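Short-chain-enoyl-CoA hydratase (Clostridium acetobutylicum, PDB 5Z7R) catalyses the reversible hydration of crotonyl-CoA and hexenoyl-CoA, but not of longer analogues, in the butanoate metabolism of Clostridium acetobutylicum. Local coordinates at residues 23-28 / 58-63; 51-56 / 101-106; 112-117 / 130-135; 122-127 / 177-182. All blocks are in the same frame, centred on the assembly; numbering follows the deposited sequence.

Interaction 1. Residues 23-28 / 58-63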
loop_
_atom_site.group_PDB
_atom_site.type_symbol
_atom_site.label_atom_id
_atom_site.label_comp_id
_atom_site.label_asym_id
_atom_site.label_seq_id
_atom_site.Cartn_x
_atom_site.Cartn_y
_atom_site.Cartn_z
ATOM N N LYS A 23 43.200 -2.847 -4.352
ATOM C CA LYS A 23 43.519 -3.027 -5.758
ATOM C C LYS A 23 42.273 -3.171 -6.626
ATOM O O LYS A 23 42.318 -2.889 -7.825
ATOM C CB LYS A 23 44.451 -4.222 -5.917
ATOM C CG LYS A 23 45.812 -3.961 -5.272
ATOM C CD LYS A 23 46.622 -5.228 -5.022
ATOM C CE LYS A 23 47.730 -4.971 -4.005
ATOM N NZ LYS A 23 48.225 -6.249 -3.426
ATOM N N ALA A 24 41.160 -3.601 -6.028
ATOM C CA ALA A 24 39.902 -3.737 -6.762
ATOM C C ALA A 24 38.999 -2.511 -6.576
ATOM O O ALA A 24 37.856 -2.506 -7.030
ATOM C CB ALA A 24 39.172 -5.002 -6.343
ATOM N N LEU A 25 39.510 -1.476 -5.919
ATOM C CA LEU A 25 38.746 -0.270 -5.703
ATOM C C LEU A 25 37.584 -0.573 -4.762
ATOM O O LEU A 25 36.497 -0.018 -4.909
ATOM C CB LEU A 25 38.229 0.309 -7.038
ATOM C CG LEU A 25 39.332 0.755 -7.987
ATOM C CD1 LEU A 25 38.825 0.861 -9.422
ATOM C CD2 LEU A 25 39.962 2.074 -7.517
ATOM N N ASN A 26 37.839 -1.456 -3.798
ATOM C CA ASN A 26 36.827 -1.963 -2.882
ATOM C C ASN A 26 35.543 -2.549 -3.503
ATOM O O ASN A 26 34.478 -2.564 -2.840
ATOM C CB ASN A 26 36.477 -0.870 -1.905
ATOM C CG ASN A 26 37.667 -0.436 -1.114
ATOM O OD1 ASN A 26 38.297 -1.259 -0.459
ATOM N ND2 ASN A 26 37.985 0.852 -1.158
ATOM N N ALA A 27 35.652 -3.073 -4.733
ATOM C CA ALA A 27 34.484 -3.648 -5.430
ATOM C C ALA A 27 33.879 -4.843 -4.702
ATOM O O ALA A 27 34.551 -5.545 -3.915
ATOM C CB ALA A 27 34.804 -4.031 -6.862
ATOM N N LEU A 28 32.588 -5.035 -4.960
ATOM C CA LEU A 28 31.820 -6.111 -4.346
ATOM C C LEU A 28 31.809 -7.341 -5.227
ATOM O O LEU A 28 31.527 -7.262 -6.420
ATOM C CB LEU A 28 30.382 -5.680 -4.134
ATOM C CG LEU A 28 30.201 -4.417 -3.319
ATOM C CD1 LEU A 28 28.763 -3.949 -3.428
ATOM C CD2 LEU A 28 30.607 -4.671 -1.874
ATOM N N GLY A 58 41.537 3.307 1.714
ATOM C CA GLY A 58 42.326 4.177 0.874
ATOM C C GLY A 58 41.538 5.431 0.615
ATOM O O GLY A 58 40.488 5.702 1.272
ATOM N N GLU A 59 42.049 6.182 -0.349
ATOM C CA GLU A 59 41.591 7.532 -0.633
ATOM C C GLU A 59 41.010 7.640 -2.025
ATOM O O GLU A 59 40.615 8.727 -2.425
ATOM C CB GLU A 59 42.755 8.568 -0.504
ATOM C CG GLU A 59 43.631 8.431 0.740
ATOM C CD GLU A 59 42.875 8.667 2.040
ATOM O OE1 GLU A 59 42.086 9.649 2.071
ATOM O OE2 GLU A 59 43.076 7.887 3.023
ATOM N N LYS A 60 40.976 6.562 -2.797
ATOM C CA LYS A 60 40.333 6.664 -4.085
ATOM C C LYS A 60 38.855 6.191 -4.049
ATOM O O LYS A 60 37.997 6.777 -4.744
ATOM C CB LYS A 60 41.127 5.934 -5.160
ATOM C CG LYS A 60 40.780 6.451 -6.560
ATOM C CD LYS A 60 41.750 6.025 -7.668
ATOM C CE LYS A 60 41.677 7.002 -8.852
ATOM N NZ LYS A 60 42.076 6.392 -10.152
ATOM N N SER A 61 38.544 5.157 -3.260
ATOM C CA SER A 61 37.231 4.457 -3.400
ATOM C C SER A 61 36.491 4.163 -2.140
ATOM O O SER A 61 37.073 3.710 -1.144
ATOM C CB SER A 61 37.353 3.120 -4.141
ATOM O OG SER A 61 36.839 3.206 -5.455
ATOM N N PHE A 62 35.183 4.388 -2.220
ATOM C CA PHE A 62 34.256 3.825 -1.261
ATOM C C PHE A 62 34.054 2.352 -1.663
ATOM O O PHE A 62 34.581 1.467 -1.012
ATOM C CB PHE A 62 32.949 4.626 -1.232
ATOM C CG PHE A 62 31.896 4.032 -0.351
ATOM C CD1 PHE A 62 32.035 4.049 1.028
ATOM C CD2 PHE A 62 30.777 3.435 -0.906
ATOM C CE1 PHE A 62 31.067 3.490 1.832
ATOM C CE2 PHE A 62 29.818 2.872 -0.118
ATOM C CZ PHE A 62 29.951 2.914 1.249
ATOM N N VAL A 63 33.227 2.141 -2.661
ATOM C CA VAL A 63 33.097 0.875 -3.310
ATOM C C VAL A 63 32.887 1.183 -4.779
ATOM O O VAL A 63 31.923 1.805 -5.139
ATOM C CB VAL A 63 31.917 0.094 -2.702
ATOM C CG1 VAL A 63 31.594 -1.147 -3.482
ATOM C CG2 VAL A 63 32.165 -0.233 -1.251
#
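The carboxamide of Asn26 lies against the backbone of Ser61 and Phe62: its ND2 gives a weak, bent hydrogen bond to Ser61 O (3.0 Å, 124° at the hydrogen), while Asn26 CB sits 3.1 Å from Phe62 O. Its main polar partner is the backbone N of Arg21, which donates to OD1; ND2 also bonds to Ala57 O. The second flat group, the Phe62 ring, turns away toward Ile115 and Ala116; one of its faces carries Val63 CG2, 3.9 Å above the plane and offset toward the rim. Beyond the amide, Ser61 OG makes a weak hydrogen bond to Leu25 O at 3.3 Å. Val63 CG1, anti to the backbone N (chi1 171°), touches both Asn26 O and Leu28 CG, the latter 3.6 Å away, and the Leu28 and Val63 side chains cross at about a right angle. Positive phi values at Leu25 and Asn26 define a type I' turn, closed by Ala27 N to Ala24 O at 3.2 Å; this turn presents both residues to segment 58-63. Leu28 comes within about 7 Å of Glu114 (side chain to side chain), the nucleophile by similarity, consistent with paired loops bordering the active site of the crotonase fold.

Interaction 2. Residues 51-56 / 101-106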
loop_
_atom_site.group_PDB
_atom_site.type_symbol
_atom_site.label_atom_id
_atom_site.label_comp_id
_atom_site.label_asym_id
_atom_site.label_seq_id
_atom_site.Cartn_x
_atom_site.Cartn_y
_atom_site.Cartn_z
ATOM N N ALA A 51 26.285 1.880 17.158
ATOM C CA ALA A 51 26.228 2.508 15.864
ATOM C C ALA A 51 27.305 1.936 14.969
ATOM O O ALA A 51 28.235 1.272 15.435
ATOM C CB ALA A 51 26.344 4.021 15.981
ATOM N N VAL A 52 27.151 2.145 13.675
ATOM C CA VAL A 52 28.046 1.572 12.701
ATOM C C VAL A 52 28.434 2.635 11.697
ATOM O O VAL A 52 27.605 3.463 11.319
ATOM C CB VAL A 52 27.357 0.400 11.955
ATOM C CG1 VAL A 52 28.184 -0.082 10.778
ATOM C CG2 VAL A 52 27.053 -0.719 12.911
ATOM N N ILE A 53 29.686 2.599 11.267
ATOM C CA ILE A 53 30.166 3.424 10.219
ATOM C C ILE A 53 30.708 2.496 9.179
ATOM O O ILE A 53 31.498 1.617 9.454
ATOM C CB ILE A 53 31.315 4.329 10.683
ATOM C CG1 ILE A 53 30.867 5.192 11.865
ATOM C CG2 ILE A 53 31.843 5.197 9.536
ATOM C CD1 ILE A 53 31.990 6.052 12.404
ATOM N N LEU A 54 30.300 2.734 7.960
ATOM C CA LEU A 54 30.721 1.935 6.879
ATOM C C LEU A 54 31.550 2.807 6.065
ATOM O O LEU A 54 31.112 3.888 5.689
ATOM C CB LEU A 54 29.523 1.516 6.037
ATOM C CG LEU A 54 29.826 0.719 4.780
ATOM C CD1 LEU A 54 30.570 -0.567 5.129
ATOM C CD2 LEU A 54 28.520 0.443 4.027
ATOM N N THR A 55 32.722 2.337 5.710
ATOM C CA THR A 55 33.476 3.043 4.691
ATOM C C THR A 55 34.298 2.078 3.879
ATOM O O THR A 55 34.296 0.885 4.138
ATOM C CB THR A 55 34.400 4.096 5.328
ATOM O OG1 THR A 55 34.857 4.987 4.308
ATOM C CG2 THR A 55 35.584 3.399 6.069
ATOM N N GLY A 56 34.944 2.622 2.863
ATOM C CA GLY A 56 35.938 1.910 2.071
ATOM C C GLY A 56 37.353 2.242 2.536
ATOM O O GLY A 56 37.540 3.012 3.475
ATOM N N ILE A 101 26.030 4.626 9.276
ATOM C CA ILE A 101 26.465 5.804 8.598
ATOM C C ILE A 101 27.433 5.336 7.541
ATOM O O ILE A 101 28.432 4.661 7.862
ATOM C CB ILE A 101 27.187 6.757 9.598
ATOM C CG1 ILE A 101 26.232 7.234 10.689
ATOM C CG2 ILE A 101 27.773 7.996 8.924
ATOM C CD1 ILE A 101 26.922 7.449 12.021
ATOM N N ALA A 102 27.148 5.677 6.296
ATOM C CA ALA A 102 28.103 5.512 5.224
ATOM C C ALA A 102 29.048 6.733 5.134
ATOM O O ALA A 102 28.602 7.866 4.834
ATOM C CB ALA A 102 27.394 5.344 3.918
ATOM N N ALA A 103 30.340 6.512 5.374
ATOM C CA ALA A 103 31.329 7.536 5.109
ATOM C C ALA A 103 31.878 7.306 3.728
ATOM O O ALA A 103 32.790 6.520 3.506
ATOM C CB ALA A 103 32.424 7.519 6.152
ATOM N N VAL A 104 31.299 7.993 2.769
ATOM C CA VAL A 104 31.632 7.719 1.396
ATOM C C VAL A 104 32.868 8.529 1.134
ATOM O O VAL A 104 32.827 9.769 1.049
ATOM C CB VAL A 104 30.479 8.089 0.443
ATOM C CG1 VAL A 104 30.836 7.820 -1.013
ATOM C CG2 VAL A 104 29.239 7.317 0.836
ATOM N N ASN A 105 33.972 7.810 1.031
ATOM C CA ASN A 105 35.290 8.420 0.939
ATOM C C ASN A 105 35.785 8.516 -0.477
ATOM O O ASN A 105 36.880 8.968 -0.716
ATOM C CB ASN A 105 36.303 7.640 1.783
ATOM C CG ASN A 105 36.479 6.206 1.301
ATOM O OD1 ASN A 105 37.399 5.903 0.519
ATOM N ND2 ASN A 105 35.571 5.330 1.728
ATOM N N GLY A 106 34.982 8.126 -1.447
ATOM C CA GLY A 106 35.485 8.174 -2.816
ATOM C C GLY A 106 34.492 7.583 -3.758
ATOM O O GLY A 106 33.307 7.741 -3.561
#
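Ile101 meets Val52 first, its N donating to Val52 O at 2.8 Å, and its carbonyl then receives Leu54 N at 2.7 Å with 166° at the hydrogen. That carbonyl also lies 3.2 Å from Ile53 CA, a CA-H...O contact of the kind found between neighbouring parallel strands. Ala102 sits beside Leu54, and both direct their side chains to the face where Cys119 lies. Both segments run in the parallel part of one sheet, their short axes 4.6 Å apart and their directions 24° from parallel, as expected of neighbouring turns in the spiral crotonase fold; helix 76-95 lies in the chain between them. Ala103 continues the pairing: its N donates to Leu54 O at 2.8 Å, and its CB touches Ile53 CG2 at 4.1 Å on the face shared with Ile101, which helix 188-201 covers. The carbonyl of Ala103 is gripped by a side chain instead of a backbone N-H, since Thr55 OG1, anti to its own backbone N (chi1 -165°), donates to Ala103 O over 2.7 Å from within the carbonyl plane. Past the strand, Asn105 turns toward segment 51-56, crossing Thr55 at about a right angle and bringing its terminal amide up to the Thr55 hydroxyl and the backbone N of Gly56.

Interaction 3. Residues 112-117 / 130-135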
loop_
_atom_site.group_PDB
_atom_site.type_symbol
_atom_site.label_atom_id
_atom_site.label_comp_id
_atom_site.label_asym_id
_atom_site.label_seq_id
_atom_site.Cartn_x
_atom_site.Cartn_y
_atom_site.Cartn_z
ATOM N N GLY A 112 28.029 -0.005 -5.232
ATOM C CA GLY A 112 28.598 0.819 -4.180
ATOM C C GLY A 112 27.720 1.973 -3.792
ATOM O O GLY A 112 27.623 2.327 -2.618
ATOM N N CYS A 113 27.102 2.582 -4.792
ATOM C CA CYS A 113 26.000 3.491 -4.570
ATOM C C CYS A 113 24.906 2.776 -3.801
ATOM O O CYS A 113 24.418 3.267 -2.772
ATOM C CB CYS A 113 25.457 3.973 -5.890
ATOM S SG CYS A 113 24.446 5.434 -5.646
ATOM N N GLU A 114 24.580 1.560 -4.250
ATOM C CA GLU A 114 23.488 0.776 -3.626
ATOM C C GLU A 114 23.768 0.429 -2.195
ATOM O O GLU A 114 22.863 0.518 -1.362
ATOM C CB GLU A 114 23.133 -0.463 -4.453
ATOM C CG GLU A 114 22.585 -0.126 -5.849
ATOM C CD GLU A 114 22.622 -1.310 -6.810
ATOM O OE1 GLU A 114 23.713 -1.895 -7.007
ATOM O OE2 GLU A 114 21.563 -1.665 -7.366
ATOM N N ILE A 115 25.013 0.099 -1.842
ATOM C CA ILE A 115 25.261 -0.203 -0.441
ATOM C C ILE A 115 25.136 1.046 0.415
ATOM O O ILE A 115 24.604 1.013 1.537
ATOM C CB ILE A 115 26.611 -0.938 -0.191
ATOM C CG1 ILE A 115 26.622 -1.539 1.226
ATOM C CG2 ILE A 115 27.829 -0.031 -0.410
ATOM C CD1 ILE A 115 27.537 -2.742 1.354
ATOM N N ALA A 116 25.612 2.163 -0.110
ATOM C CA ALA A 116 25.576 3.421 0.630
ATOM C C ALA A 116 24.104 3.828 0.867
ATOM O O ALA A 116 23.739 4.270 1.970
ATOM C CB ALA A 116 26.344 4.501 -0.121
ATOM N N MET A 117 23.257 3.626 -0.151
ATOM C CA MET A 117 21.803 3.956 -0.040
ATOM C C MET A 117 21.094 3.059 0.936
ATOM O O MET A 117 19.992 3.381 1.386
ATOM C CB MET A 117 21.131 3.829 -1.377
ATOM C CG MET A 117 21.657 4.848 -2.346
ATOM S SD MET A 117 20.700 5.126 -3.817
ATOM C CE MET A 117 21.070 3.750 -4.894
ATOM N N PHE A 130 29.046 9.565 -7.383
ATOM C CA PHE A 130 27.927 8.620 -7.268
ATOM C C PHE A 130 27.402 8.337 -8.642
ATOM O O PHE A 130 27.490 9.175 -9.521
ATOM C CB PHE A 130 26.787 9.151 -6.388
ATOM C CG PHE A 130 27.173 9.360 -4.972
ATOM C CD1 PHE A 130 27.906 10.472 -4.598
ATOM C CD2 PHE A 130 26.831 8.447 -4.007
ATOM C CE1 PHE A 130 28.264 10.663 -3.277
ATOM C CE2 PHE A 130 27.195 8.635 -2.688
ATOM C CZ PHE A 130 27.901 9.735 -2.320
ATOM N N GLY A 131 26.856 7.141 -8.811
ATOM C CA GLY A 131 26.362 6.712 -10.113
ATOM C C GLY A 131 25.874 5.289 -10.159
ATOM O O GLY A 131 26.061 4.523 -9.207
ATOM N N GLN A 132 25.239 4.975 -11.285
ATOM C CA GLN A 132 24.642 3.659 -11.556
ATOM C C GLN A 132 24.981 3.295 -12.988
ATOM O O GLN A 132 24.211 3.567 -13.888
ATOM C CB GLN A 132 23.110 3.683 -11.419
ATOM C CG GLN A 132 22.556 3.842 -10.011
ATOM C CD GLN A 132 22.930 2.723 -9.051
ATOM O OE1 GLN A 132 23.293 1.611 -9.451
ATOM N NE2 GLN A 132 22.819 3.012 -7.765
ATOM N N PRO A 133 26.127 2.634 -13.207
ATOM C CA PRO A 133 26.552 2.383 -14.589
ATOM C C PRO A 133 25.739 1.294 -15.303
ATOM O O PRO A 133 25.870 1.116 -16.542
ATOM C CB PRO A 133 28.011 1.925 -14.434
ATOM C CG PRO A 133 28.372 2.091 -13.011
ATOM C CD PRO A 133 27.091 2.107 -12.233
ATOM N N GLU A 134 24.889 0.602 -14.542
ATOM C CA GLU A 134 24.388 -0.725 -14.933
ATOM C C GLU A 134 23.878 -0.815 -16.362
ATOM O O GLU A 134 24.266 -1.705 -17.105
ATOM C CB GLU A 134 23.368 -1.221 -13.938
ATOM C CG GLU A 134 24.013 -1.632 -12.613
ATOM C CD GLU A 134 24.184 -0.521 -11.587
ATOM O OE1 GLU A 134 24.378 -0.842 -10.381
ATOM O OE2 GLU A 134 24.131 0.668 -11.977
ATOM N N VAL A 135 23.064 0.137 -16.781
ATOM C CA VAL A 135 22.463 0.074 -18.115
ATOM C C VAL A 135 23.482 0.161 -19.279
ATOM O O VAL A 135 23.205 -0.266 -20.417
ATOM C CB VAL A 135 21.325 1.128 -18.247
ATOM C CG1 VAL A 135 21.849 2.565 -18.316
ATOM C CG2 VAL A 135 20.529 0.839 -19.494
#
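Cys113 overlaps the chain at Phe130 to Gln132: its CB rests 3.4 Å from Gly131 O, and its sulfur, anti to the backbone N, reaches the edge of the Phe130 ring near the ring plane, 4.2 Å from CD2. Cys113 and Phe130 are also the closest backbone pair, their CA atoms 6.1 Å apart. In Gln132 a bend at the second torsion (chi2 -62°) turns the terminal amide back to the helix, where it lies against Cys113 CB and meets Met117 CE tip to tip. The same amide crosses Glu114 at a slant, with the two flat groups 68° apart. This is probably the catalytic centre of the crotonase fold: by similarity Glu114, on helix 111-117, is the nucleophile and Glu134, beyond strand 129-131, the proton acceptor. Their carboxylates approach tip to tip, Glu114 OE1 lying 3.6 Å from Glu134 OE1 and the planes turned 72° from each other. The other oxygen, Glu114 OE2, is held by the backbone N-H groups of Phe143 and Gly145, in the loop before helix 145-153 and at its start. Glu134 arrives from a 3-10 segment whose next residue, Val135, packs on Val207 of a neighbouring subunit.

Interaction 4. Residues 122-127 / 177-182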
loop_
_atom_site.group_PDB
_atom_site.type_symbol
_atom_site.label_atom_id
_atom_site.label_comp_id
_atom_site.label_asym_id
_atom_site.label_seq_id
_atom_site.Cartn_x
_atom_site.Cartn_y
_atom_site.Cartn_z
ATOM N N ARG A 122 24.012 9.081 4.900
ATOM C CA ARG A 122 25.151 9.158 4.010
ATOM C C ARG A 122 25.821 10.516 4.196
ATOM O O ARG A 122 25.165 11.572 4.347
ATOM C CB ARG A 122 24.730 9.040 2.551
ATOM C CG ARG A 122 24.408 7.622 2.104
ATOM C CD ARG A 122 23.353 7.514 0.986
ATOM N NE ARG A 122 22.052 8.054 1.365
ATOM C CZ ARG A 122 21.277 7.569 2.317
ATOM N NH1 ARG A 122 21.644 6.503 3.031
ATOM N NH2 ARG A 122 20.119 8.156 2.571
ATOM N N ILE A 123 27.143 10.465 4.133
ATOM C CA ILE A 123 28.003 11.604 4.283
ATOM C C ILE A 123 29.148 11.316 3.331
ATOM O O ILE A 123 29.487 10.164 3.099
ATOM C CB ILE A 123 28.353 11.716 5.782
ATOM C CG1 ILE A 123 27.776 13.005 6.338
ATOM C CG2 ILE A 123 29.820 11.520 6.124
ATOM C CD1 ILE A 123 26.837 12.749 7.495
ATOM N N ALA A 124 29.686 12.334 2.701
ATOM C CA ALA A 124 30.649 12.096 1.643
ATOM C C ALA A 124 31.813 13.046 1.774
ATOM O O ALA A 124 31.680 14.084 2.439
ATOM C CB ALA A 124 30.002 12.273 0.296
ATOM N N SER A 125 32.932 12.689 1.126
ATOM C CA SER A 125 34.087 13.585 0.990
ATOM C C SER A 125 34.086 14.218 -0.394
ATOM O O SER A 125 33.608 13.631 -1.364
ATOM C CB SER A 125 35.435 12.900 1.318
ATOM O OG SER A 125 35.717 11.794 0.480
ATOM N N SER A 126 34.608 15.439 -0.480
ATOM C CA SER A 126 34.365 16.274 -1.664
ATOM C C SER A 126 34.830 15.604 -2.951
ATOM O O SER A 126 34.421 15.995 -4.032
ATOM C CB SER A 126 34.984 17.684 -1.495
ATOM O OG SER A 126 36.407 17.632 -1.412
ATOM N N ASN A 127 35.701 14.609 -2.819
ATOM C CA ASN A 127 36.149 13.778 -3.945
ATOM C C ASN A 127 35.161 12.694 -4.383
ATOM O O ASN A 127 35.259 12.215 -5.500
ATOM C CB ASN A 127 37.517 13.139 -3.647
ATOM C CG ASN A 127 37.465 12.072 -2.559
ATOM O OD1 ASN A 127 37.947 10.948 -2.760
ATOM N ND2 ASN A 127 36.899 12.406 -1.404
ATOM N N GLY A 177 20.020 15.621 -2.172
ATOM C CA GLY A 177 19.746 14.885 -0.943
ATOM C C GLY A 177 20.305 13.457 -0.893
ATOM O O GLY A 177 20.081 12.759 0.073
ATOM N N LEU A 178 21.025 13.009 -1.914
ATOM C CA LEU A 178 21.638 11.679 -1.864
ATOM C C LEU A 178 22.493 11.551 -0.620
ATOM O O LEU A 178 22.466 10.512 0.082
ATOM C CB LEU A 178 22.491 11.434 -3.108
ATOM C CG LEU A 178 23.049 10.027 -3.234
ATOM C CD1 LEU A 178 21.978 8.973 -3.013
ATOM C CD2 LEU A 178 23.679 9.826 -4.608
ATOM N N VAL A 179 23.258 12.629 -0.344
ATOM C CA VAL A 179 23.982 12.755 0.924
ATOM C C VAL A 179 23.482 13.919 1.761
ATOM O O VAL A 179 22.921 14.859 1.208
ATOM C CB VAL A 179 25.491 12.924 0.710
ATOM C CG1 VAL A 179 26.040 11.648 0.083
ATOM C CG2 VAL A 179 25.812 14.154 -0.154
ATOM N N ASN A 180 23.699 13.801 3.081
ATOM C CA ASN A 180 23.422 14.807 4.084
ATOM C C ASN A 180 24.537 15.845 4.303
ATOM O O ASN A 180 24.281 16.910 4.825
ATOM C CB ASN A 180 23.169 14.126 5.418
ATOM C CG ASN A 180 21.936 13.262 5.415
ATOM O OD1 ASN A 180 21.112 13.308 4.492
ATOM N ND2 ASN A 180 21.788 12.470 6.470
ATOM N N LYS A 181 25.778 15.517 3.957
ATOM C CA LYS A 181 26.909 16.439 4.120
ATOM C C LYS A 181 28.059 16.121 3.202
ATOM O O LYS A 181 28.303 14.970 2.826
ATOM C CB LYS A 181 27.480 16.359 5.512
ATOM C CG LYS A 181 26.613 16.852 6.642
ATOM C CD LYS A 181 27.526 17.180 7.820
ATOM C CE LYS A 181 26.740 17.502 9.080
ATOM N NZ LYS A 181 26.253 16.258 9.738
ATOM N N VAL A 182 28.782 17.161 2.846
ATOM C CA VAL A 182 30.065 17.012 2.167
ATOM C C VAL A 182 31.102 17.693 3.067
ATOM O O VAL A 182 30.820 18.732 3.650
ATOM C CB VAL A 182 29.996 17.549 0.735
ATOM C CG1 VAL A 182 31.293 17.303 -0.026
ATOM C CG2 VAL A 182 28.842 16.871 0.019
#
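Arg122 wraps round the carbonyl of Leu178. Its chain bends at the third torsion (chi3 -61°), which brings NE within 2.8 Å of Leu178 O, close to the edge of the guanidinium; the oxygen lies 17° out of that plane. Its aliphatic part also packs, Arg122 CB resting 3.8 Å from Val179 CG1, while the backbone Arg122 O accepts Asn180 N at 3.0 Å. Ile123 takes the next place. Its side chain lies alongside that of Lys181, both pointing the same way, and the 3.5 Å between Ile123 CG1 and Lys181 CB is tight for two carbons. Val182 closes the far end: Val182 CG1 packs 3.6 Å from Ser126 CA, and Val182 CA approaches Ala124 O at 3.4 Å in a CA-H...O contact. Between the Ile123 and Val182 contacts, Ala124 N bonds to Lys181 O at 3.0 Å, and Ala124 bridges to Val182 in parallel register, adding short strand 182-183 to the edge of the sheet. Asn180 ND2 hydrogen-bonds Gln160 OE1 and Gly156 O of another neighbouring subunit, so the loop also takes part in a subunit interface. Because Arg122 NH1 binds the carbonyls of Ala116 and Cys119 while NE binds Leu178 O, three carbonyl oxygens grip NE and NH1 of the buried guanidinium, which would probably stabilise its positive charge and tie helix 111-117 to the loop at 177-182.

Interactions 2 and 4, with centres about 11 Å apart, lie in one mixed sheet, where strands 100-104 and 121-125 are neighbours and Val104 is bonded through its backbone to Ile123 and Ser125. Interaction 1 is about 12 Å from interaction 2, between centres, and their segments alternate along the chain; Phe62 joins them and also packs on Gly112 and Ile115 of interaction 3. Interactions 3 and 4, about 14 Å apart, alternate too, Phe130 touching Leu178 and Val179. Interaction 1 closes before either of them opens. The alternating segments are consistent with the interwoven crotonase core, in which the sheet packs against helix 111-117 with its presumed catalytic glutamate.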